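Local coordinates for ABC transporter binding protein AcbH (PDB 3OO8), which serves as the extracellular solute receptor of an ABC transporter and binds beta-D-galactopyranose as its exclusive sugar substrate, at residues Leu102-Asp107 with Ala314-Leu319; Lys122-Gly127 with Tyr132-Leu137. The protein carries 2 engineered substitutions. All coordinates share one frame; numbering follows the deposited sequence.

Contact 1: residues Leu102-Asp107 with Ala314-Leu319; sequences LLTPID and AAKKVL
Ile106 meets Leu319 on the closely packed side of this contact. Ile106 CG2, its branch methyl, lies 4.0 Å from Leu319 CD1. Ile106 CD1 reaches the same methyl at 4.2 Å, so two carbons of the isoleucine share one leucine methyl. The two side chains cross at about a right angle. Ile106 sets CG1 between its own backbone N and carbonyl carbon (chi1 51°), which leaves CG2 beside the N and turned to the helix. Both residues are buried, and Leu319 also rests on Leu85 of strand 85-89. Here the loop after helix 92-99 is laid against helix 312-322, within one lobe of a class 2 solute-binding protein. Ile106 is the N-cap residue of helix 107-113, so the contact reaches the position just before that helix.

The other side is looser and more polar. Lys316 is extended beyond CG, and its CE passes 4.4 Å from Thr104 CG2 and 4.3 Å from Pro105 O. No direct hydrogen bond joins the two segments. One water bridges them instead: it donates to Pro105 O at 2.6 Å and accepts from Lys316 NZ at 3.0 Å. The lysine charge is met by a salt bridge to Asp108, just beyond the loop. Thr104 OG1 has a different partner, a glycerol other than the one at Tyr132, probably left from crystallisation.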
ATOM      1  N   LEU A 102     -11.699  11.607 -17.355  1.00 16.73           N
ATOM      2  CA  LEU A 102     -10.376  12.185 -17.589  1.00 15.52           C
ATOM      3  C   LEU A 102      -9.327  11.196 -18.094  1.00 14.48           C
ATOM      4  O   LEU A 102      -8.226  11.613 -18.454  1.00 16.47           O
ATOM      5  CB  LEU A 102      -9.826  12.845 -16.311  1.00 17.66           C
ATOM      6  CG  LEU A 102     -10.642  14.021 -15.756  1.00 21.06           C
ATOM      7  CD1 LEU A 102      -9.988  14.606 -14.490  1.00 21.79           C
ATOM      8  CD2 LEU A 102     -10.782  15.061 -16.839  1.00 21.04           C
ATOM      9  N   LEU A 103      -9.664   9.918 -18.093  1.00 13.99           N
ATOM     10  CA  LEU A 103      -8.715   8.859 -18.454  1.00 14.67           C
ATOM     11  C   LEU A 103      -9.187   8.008 -19.606  1.00 16.38           C
ATOM     12  O   LEU A 103     -10.362   7.679 -19.688  1.00 16.49           O
ATOM     13  CB  LEU A 103      -8.440   7.963 -17.250  1.00 15.28           C
ATOM     14  CG  LEU A 103      -7.969   8.655 -15.968  1.00 15.05           C
ATOM     15  CD1 LEU A 103      -7.710   7.582 -14.935  1.00 14.87           C
ATOM     16  CD2 LEU A 103      -6.712   9.496 -16.183  1.00 15.47           C
ATOM     17  N   THR A 104      -8.265   7.635 -20.494  1.00 14.67           N
ATOM     18  CA  THR A 104      -8.596   6.753 -21.602  1.00 16.82           C
ATOM     19  C   THR A 104      -8.585   5.317 -21.110  1.00 16.00           C
ATOM     20  O   THR A 104      -7.621   4.899 -20.466  1.00 14.83           O
ATOM     21  CB  THR A 104      -7.561   6.947 -22.733  1.00 17.20           C
ATOM     22  OG1 THR A 104      -7.759   8.246 -23.293  1.00 20.11           O
ATOM     23  CG2 THR A 104      -7.755   5.925 -23.839  1.00 17.15           C
ATOM     24  N   PRO A 105      -9.660   4.553 -21.349  1.00 14.89           N
ATOM     25  CA  PRO A 105      -9.624   3.154 -20.966  1.00 13.97           C
ATOM     26  C   PRO A 105      -8.615   2.367 -21.819  1.00 15.40           C
ATOM     27  O   PRO A 105      -8.364   2.715 -23.001  1.00 18.26           O
ATOM     28  CB  PRO A 105     -11.060   2.680 -21.206  1.00 17.65           C
ATOM     29  CG  PRO A 105     -11.537   3.533 -22.296  1.00 18.67           C
ATOM     30  CD  PRO A 105     -10.897   4.882 -22.102  1.00 14.73           C
ATOM     31  N   ILE A 106      -8.013   1.343 -21.217  1.00 13.79           N
ATOM     32  CA  ILE A 106      -6.964   0.578 -21.873  1.00 12.04           C
ATOM     33  C   ILE A 106      -7.242  -0.921 -21.879  1.00 14.34           C
ATOM     34  O   ILE A 106      -6.350  -1.761 -21.681  1.00 12.36           O
ATOM     35  CB  ILE A 106      -5.575   0.915 -21.273  1.00 10.11           C
ATOM     36  CG1 ILE A 106      -5.642   0.793 -19.756  1.00 15.20           C
ATOM     37  CG2 ILE A 106      -5.190   2.360 -21.608  1.00 12.56           C
ATOM     38  CD1 ILE A 106      -4.255   0.773 -19.126  1.00 15.49           C
ATOM     39  N   ASP A 107      -8.493  -1.265 -22.210  1.00 15.36           N
ATOM     40  CA  ASP A 107      -8.869  -2.660 -22.270  1.00 17.53           C
ATOM     41  C   ASP A 107      -8.030  -3.336 -23.347  1.00 17.20           C
ATOM     42  O   ASP A 107      -7.740  -4.519 -23.239  1.00 16.50           O
ATOM     43  CB  ASP A 107     -10.364  -2.828 -22.595  1.00 17.93           C
ATOM     44  CG  ASP A 107     -11.270  -2.275 -21.513  1.00 25.77           C
ATOM     45  OD1 ASP A 107     -10.829  -2.184 -20.354  1.00 19.64           O
ATOM     46  OD2 ASP A 107     -12.443  -1.972 -21.802  1.00 29.04           O
ATOM     47  N   ALA A 314       0.587   5.325 -29.705  1.00 16.93           N
ATOM     48  CA  ALA A 314       1.983   5.088 -29.354  1.00 15.29           C
ATOM     49  C   ALA A 314       2.087   4.896 -27.848  1.00 14.08           C
ATOM     50  O   ALA A 314       2.876   4.067 -27.360  1.00 14.69           O
ATOM     51  CB  ALA A 314       2.875   6.248 -29.819  1.00 16.71           C
ATOM     52  N   ALA A 315       1.261   5.643 -27.118  1.00 11.16           N
ATOM     53  CA  ALA A 315       1.297   5.552 -25.624  1.00 11.01           C
ATOM     54  C   ALA A 315       0.889   4.142 -25.201  1.00 12.02           C
ATOM     55  O   ALA A 315       1.441   3.560 -24.264  1.00 12.67           O
ATOM     56  CB  ALA A 315       0.354   6.592 -24.999  1.00 11.55           C
ATOM     57  N   LYS A 316      -0.087   3.575 -25.898  1.00 11.48           N
ATOM     58  CA  LYS A 316      -0.522   2.224 -25.579  1.00 11.81           C
ATOM     59  C   LYS A 316       0.572   1.194 -25.821  1.00 11.49           C
ATOM     60  O   LYS A 316       0.657   0.220 -25.097  1.00 13.71           O
ATOM     61  CB  LYS A 316      -1.801   1.871 -26.355  1.00 11.08           C
ATOM     62  CG  LYS A 316      -3.034   2.548 -25.801  1.00 10.24           C
ATOM     63  CD  LYS A 316      -4.256   2.299 -26.714  1.00 13.30           C
ATOM     64  CE  LYS A 316      -5.503   2.937 -26.145  1.00 15.82           C
ATOM     65  NZ  LYS A 316      -6.658   2.730 -27.113  1.00 17.42           N
ATOM     66  N   LYS A 317       1.428   1.404 -26.822  1.00 14.28           N
ATOM     67  CA  LYS A 317       2.506   0.441 -27.061  1.00 13.47           C
ATOM     68  C   LYS A 317       3.484   0.479 -25.906  1.00 13.03           C
ATOM     69  O   LYS A 317       3.983  -0.555 -25.482  1.00 12.86           O
ATOM     70  CB  LYS A 317       3.282   0.748 -28.350  1.00 14.93           C
ATOM     71  CG  LYS A 317       2.481   0.535 -29.635  1.00 20.57           C
ATOM     72  CD  LYS A 317       3.421   0.544 -30.857  1.00 32.32           C
ATOM     73  CE  LYS A 317       4.447  -0.601 -30.801  1.00 38.55           C
ATOM     74  NZ  LYS A 317       5.302  -0.768 -32.030  1.00 44.58           N
ATOM     75  N   VAL A 318       3.723   1.686 -25.397  1.00 10.32           N
ATOM     76  CA  VAL A 318       4.645   1.866 -24.272  1.00 10.09           C
ATOM     77  C   VAL A 318       4.026   1.205 -23.033  1.00 11.65           C
ATOM     78  O   VAL A 318       4.716   0.533 -22.262  1.00 10.92           O
ATOM     79  CB  VAL A 318       5.055   3.339 -24.063  1.00  8.59           C
ATOM     80  CG1 VAL A 318       5.917   3.478 -22.784  1.00  9.07           C
ATOM     81  CG2 VAL A 318       5.900   3.832 -25.240  1.00 11.74           C
ATOM     82  N   LEU A 319       2.723   1.392 -22.816  1.00 10.49           N
ATOM     83  CA  LEU A 319       2.079   0.705 -21.694  1.00 10.52           C
ATOM     84  C   LEU A 319       2.184  -0.819 -21.793  1.00 11.66           C
ATOM     85  O   LEU A 319       2.355  -1.496 -20.785  1.00 11.82           O
ATOM     86  CB  LEU A 319       0.610   1.118 -21.574  1.00 11.36           C
ATOM     87  CG  LEU A 319       0.296   2.523 -21.042  1.00  9.93           C
ATOM     88  CD1 LEU A 319      -1.223   2.815 -21.119  1.00 12.27           C
ATOM     89  CD2 LEU A 319       0.810   2.768 -19.599  1.00 12.63           C
TER
HETATM   90  O   HOH W   1      -9.136   3.105 -25.439  1.00 23.16           O

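Contact 2: residues Lys122-Gly127 with Tyr132-Leu137; sequences KSLSKG and YYLVPL. With GOL (glycerol), chain H.
Ser125 O accepts two backbone hydrogen bonds from segment 132-137. Tyr133 N gives the straighter one, at 2.9 Å with an N-H...O angle of 176°. Leu134 N gives the other at 3.2 Å, in the carbonyl plane. Ser125 OG is hydrogen-bonded to Ala121 O. Leu134 O accepts from Trp110 NE1, and Lys126 O from Gln95 NE2. Tyr133 OH is hydrogen-bonded to Asp129. Gly127 N lies at the ring edge, 3.5 Å from Tyr133 CD2.

Lys126 is extended beyond CG and lays CE over one face of the Tyr132 ring, a CH-pi contact 3.9 Å from the centroid. The Tyr132 ring also stacks with Trp110. A glycerol, probably from the crystallisation liquor, lies at the Tyr132 edge; its O2 shares a 2.5 Å hydrogen bond with Tyr132 OH. Lys122 NZ makes a weak hydrogen bond to the glycerol O1. An alanine in place of Tyr132 would probably leave the Lys126 chain without its ring support and Trp110 without its stacking partner.

Leu124 CD1 packs on Leu134 CD2 and Pro136 CB. A single beta bridge, Lys126 with Tyr132, closes the turn from helix 119-124 into strand 134-147, with Trp110 of helix 107-113 and Leu94 of helix 92-99 packed beside it.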
ATOM      1  N   LYS A 122      -5.507  -7.220 -11.587  1.00 12.75           N
ATOM      2  CA  LYS A 122      -6.534  -6.759 -12.500  1.00 12.25           C
ATOM      3  C   LYS A 122      -7.539  -5.855 -11.775  1.00 11.66           C
ATOM      4  O   LYS A 122      -7.804  -4.735 -12.235  1.00 10.90           O
ATOM      5  CB  LYS A 122      -7.227  -7.949 -13.167  1.00 13.26           C
ATOM      6  CG  LYS A 122      -6.276  -8.698 -14.087  1.00 15.57           C
ATOM      7  CD  LYS A 122      -6.920  -9.925 -14.712  1.00 20.39           C
ATOM      8  CE  LYS A 122      -5.890 -10.605 -15.603  1.00 26.62           C
ATOM      9  NZ  LYS A 122      -6.406 -11.807 -16.298  1.00 27.75           N
ATOM     10  N   SER A 123      -8.012  -6.291 -10.602  1.00 11.75           N
ATOM     11  CA  SER A 123      -8.968  -5.482  -9.822  1.00 14.26           C
ATOM     12  C   SER A 123      -8.480  -4.071  -9.528  1.00 12.75           C
ATOM     13  O   SER A 123      -9.236  -3.097  -9.693  1.00 15.40           O
ATOM     14  CB  SER A 123      -9.311  -6.154  -8.483  1.00 15.47           C
ATOM     15  OG  SER A 123      -9.992  -7.358  -8.759  1.00 24.38           O
ATOM     16  N   LEU A 124      -7.257  -3.948  -9.014  1.00 11.97           N
ATOM     17  CA  LEU A 124      -6.747  -2.634  -8.673  1.00 11.77           C
ATOM     18  C   LEU A 124      -6.462  -1.715  -9.850  1.00 11.12           C
ATOM     19  O   LEU A 124      -6.254  -0.512  -9.673  1.00 11.15           O
ATOM     20  CB  LEU A 124      -5.510  -2.724  -7.762  1.00 11.07           C
ATOM     21  CG  LEU A 124      -4.262  -3.430  -8.330  1.00  9.33           C
ATOM     22  CD1 LEU A 124      -3.441  -2.450  -9.201  1.00 12.52           C
ATOM     23  CD2 LEU A 124      -3.385  -4.048  -7.211  1.00 10.62           C
ATOM     24  N   SER A 125      -6.550  -2.283 -11.065  1.00 10.72           N
ATOM     25  CA  SER A 125      -6.285  -1.535 -12.278  1.00 12.48           C
ATOM     26  C   SER A 125      -7.553  -1.028 -12.966  1.00 11.61           C
ATOM     27  O   SER A 125      -7.469  -0.339 -13.955  1.00 10.58           O
ATOM     28  CB  SER A 125      -5.446  -2.386 -13.246  1.00 11.42           C
ATOM     29  OG  SER A 125      -4.178  -2.696 -12.654  1.00 12.44           O
ATOM     30  N   LYS A 126      -8.709  -1.362 -12.398  1.00 11.63           N
ATOM     31  CA  LYS A 126     -10.006  -1.005 -13.047  1.00 12.68           C
ATOM     32  C   LYS A 126     -10.737   0.155 -12.399  1.00 12.34           C
ATOM     33  O   LYS A 126     -10.505   0.498 -11.219  1.00 13.98           O
ATOM     34  CB  LYS A 126     -10.936  -2.209 -12.991  1.00 13.40           C
ATOM     35  CG  LYS A 126     -10.492  -3.368 -13.859  1.00 13.88           C
ATOM     36  CD  LYS A 126     -11.432  -4.544 -13.673  1.00 16.00           C
ATOM     37  CE  LYS A 126     -11.012  -5.694 -14.533  1.00 19.83           C
ATOM     38  NZ  LYS A 126     -11.965  -6.867 -14.423  1.00 16.89           N
ATOM     39  N   GLY A 127     -11.585   0.800 -13.194  1.00 13.27           N
ATOM     40  CA  GLY A 127     -12.469   1.853 -12.706  1.00 12.06           C
ATOM     41  C   GLY A 127     -13.804   1.239 -12.286  1.00 12.31           C
ATOM     42  O   GLY A 127     -14.011   0.032 -12.405  1.00 15.62           O
ATOM     43  N   TYR A 132     -10.386  -1.120 -17.720  1.00 15.30           N
ATOM     44  CA  TYR A 132      -9.031  -0.926 -17.184  1.00 12.61           C
ATOM     45  C   TYR A 132      -8.553   0.505 -17.443  1.00 13.87           C
ATOM     46  O   TYR A 132      -8.801   1.058 -18.503  1.00 13.50           O
ATOM     47  CB  TYR A 132      -8.068  -1.859 -17.914  1.00 13.81           C
ATOM     48  CG  TYR A 132      -8.172  -3.311 -17.515  1.00 11.17           C
ATOM     49  CD1 TYR A 132      -7.588  -3.767 -16.330  1.00 11.24           C
ATOM     50  CD2 TYR A 132      -8.840  -4.241 -18.309  1.00 13.46           C
ATOM     51  CE1 TYR A 132      -7.683  -5.087 -15.943  1.00 12.48           C
ATOM     52  CE2 TYR A 132      -8.928  -5.583 -17.919  1.00 13.00           C
ATOM     53  CZ  TYR A 132      -8.339  -6.001 -16.735  1.00 14.74           C
ATOM     54  OH  TYR A 132      -8.371  -7.318 -16.340  1.00 17.17           O
ATOM     55  N   TYR A 133      -7.850   1.106 -16.479  1.00 11.44           N
ATOM     56  CA  TYR A 133      -7.320   2.467 -16.598  1.00  9.40           C
ATOM     57  C   TYR A 133      -5.846   2.575 -16.192  1.00 12.80           C
ATOM     58  O   TYR A 133      -5.183   3.563 -16.504  1.00 13.41           O
ATOM     59  CB  TYR A 133      -8.176   3.480 -15.803  1.00 10.36           C
ATOM     60  CG  TYR A 133      -9.563   3.646 -16.388  1.00 10.78           C
ATOM     61  CD1 TYR A 133      -9.761   4.500 -17.447  1.00 14.97           C
ATOM     62  CD2 TYR A 133     -10.650   2.944 -15.845  1.00 12.80           C
ATOM     63  CE1 TYR A 133     -11.037   4.672 -18.002  1.00 12.34           C
ATOM     64  CE2 TYR A 133     -11.919   3.101 -16.392  1.00 13.87           C
ATOM     65  CZ  TYR A 133     -12.087   3.964 -17.457  1.00 15.09           C
ATOM     66  OH  TYR A 133     -13.354   4.143 -17.986  1.00 16.81           O
ATOM     67  N   LEU A 134      -5.363   1.560 -15.480  1.00 11.09           N
ATOM     68  CA  LEU A 134      -4.001   1.583 -14.953  1.00 11.97           C
ATOM     69  C   LEU A 134      -3.197   0.390 -15.457  1.00  9.69           C
ATOM     70  O   LEU A 134      -3.738  -0.720 -15.581  1.00  9.99           O
ATOM     71  CB  LEU A 134      -4.057   1.482 -13.420  1.00  9.44           C
ATOM     72  CG  LEU A 134      -2.731   1.650 -12.623  1.00 10.71           C
ATOM     73  CD1 LEU A 134      -2.476   3.124 -12.316  1.00 12.19           C
ATOM     74  CD2 LEU A 134      -2.699   0.802 -11.347  1.00 12.10           C
ATOM     75  N   VAL A 135      -1.886   0.600 -15.665  1.00 10.40           N
ATOM     76  CA  VAL A 135      -0.960  -0.543 -15.762  1.00  8.58           C
ATOM     77  C   VAL A 135      -0.078  -0.494 -14.522  1.00  8.55           C
ATOM     78  O   VAL A 135       0.643   0.488 -14.359  1.00  9.83           O
ATOM     79  CB  VAL A 135      -0.016  -0.493 -16.948  1.00  9.00           C
ATOM     80  CG1 VAL A 135       0.953  -1.689 -16.840  1.00  9.48           C
ATOM     81  CG2 VAL A 135      -0.802  -0.600 -18.250  1.00 11.30           C
ATOM     82  N   PRO A 136      -0.163  -1.513 -13.666  1.00  8.82           N
ATOM     83  CA  PRO A 136       0.647  -1.406 -12.429  1.00  8.23           C
ATOM     84  C   PRO A 136       2.075  -1.857 -12.663  1.00  9.94           C
ATOM     85  O   PRO A 136       2.344  -2.595 -13.623  1.00 11.40           O
ATOM     86  CB  PRO A 136      -0.060  -2.401 -11.496  1.00  9.24           C
ATOM     87  CG  PRO A 136      -0.591  -3.445 -12.368  1.00 12.56           C
ATOM     88  CD  PRO A 136      -0.982  -2.745 -13.661  1.00  8.47           C
ATOM     89  N   LEU A 137       2.975  -1.448 -11.769  1.00  9.04           N
ATOM     90  CA  LEU A 137       4.401  -1.791 -11.904  1.00 10.29           C
ATOM     91  C   LEU A 137       4.924  -2.539 -10.687  1.00  8.83           C
ATOM     92  O   LEU A 137       5.541  -3.595 -10.844  1.00  9.92           O
ATOM     93  CB  LEU A 137       5.259  -0.528 -12.164  1.00  8.32           C
ATOM     94  CG  LEU A 137       6.673  -0.870 -12.662  1.00 12.27           C
ATOM     95  CD1 LEU A 137       6.646  -1.535 -14.046  1.00 11.85           C
ATOM     96  CD2 LEU A 137       7.502   0.425 -12.674  1.00 10.95           C
TER
HETATM   97  C1  GOL H 411     -10.475 -10.997 -17.918  1.00 47.19           C
HETATM   98  O1  GOL H 411      -9.733 -11.287 -16.757  1.00 41.30           O
HETATM   99  C2  GOL H 411     -10.593  -9.485 -18.079  1.00 48.73           C
HETATM  100  O2  GOL H 411      -9.306  -8.911 -18.053  1.00 46.31           O
HETATM  101  C3  GOL H 411     -11.450  -8.911 -16.957  1.00 48.56           C
HETATM  102  O3  GOL H 411     -11.231  -9.660 -15.781  1.00 48.81           O

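Overall arrangement
From the N terminus, the chain passes strands 30-34, 60-64 and 85-89 and helix 92-99 before it reaches the loop 102-107. Helices 107-113 and 119-124 follow. Contact 2 closes a short loop there, with four residues between its segments. Contact 1 closes much later, when helix 312-322 returns to the loop 102-107 after 206 intervening residues. The short closure therefore lies wholly within the long one. The centres of contacts 1 and 2 are about 11 Å apart, and the contacts touch directly. Ile106 N probably bonds to Tyr132 O, and Asp107 OD1 to Tyr132 N. Tyr133 packs on Leu103 and Pro105. Val135 of strand 134-147 reaches Leu319, so that strand meets helix 312-322 too.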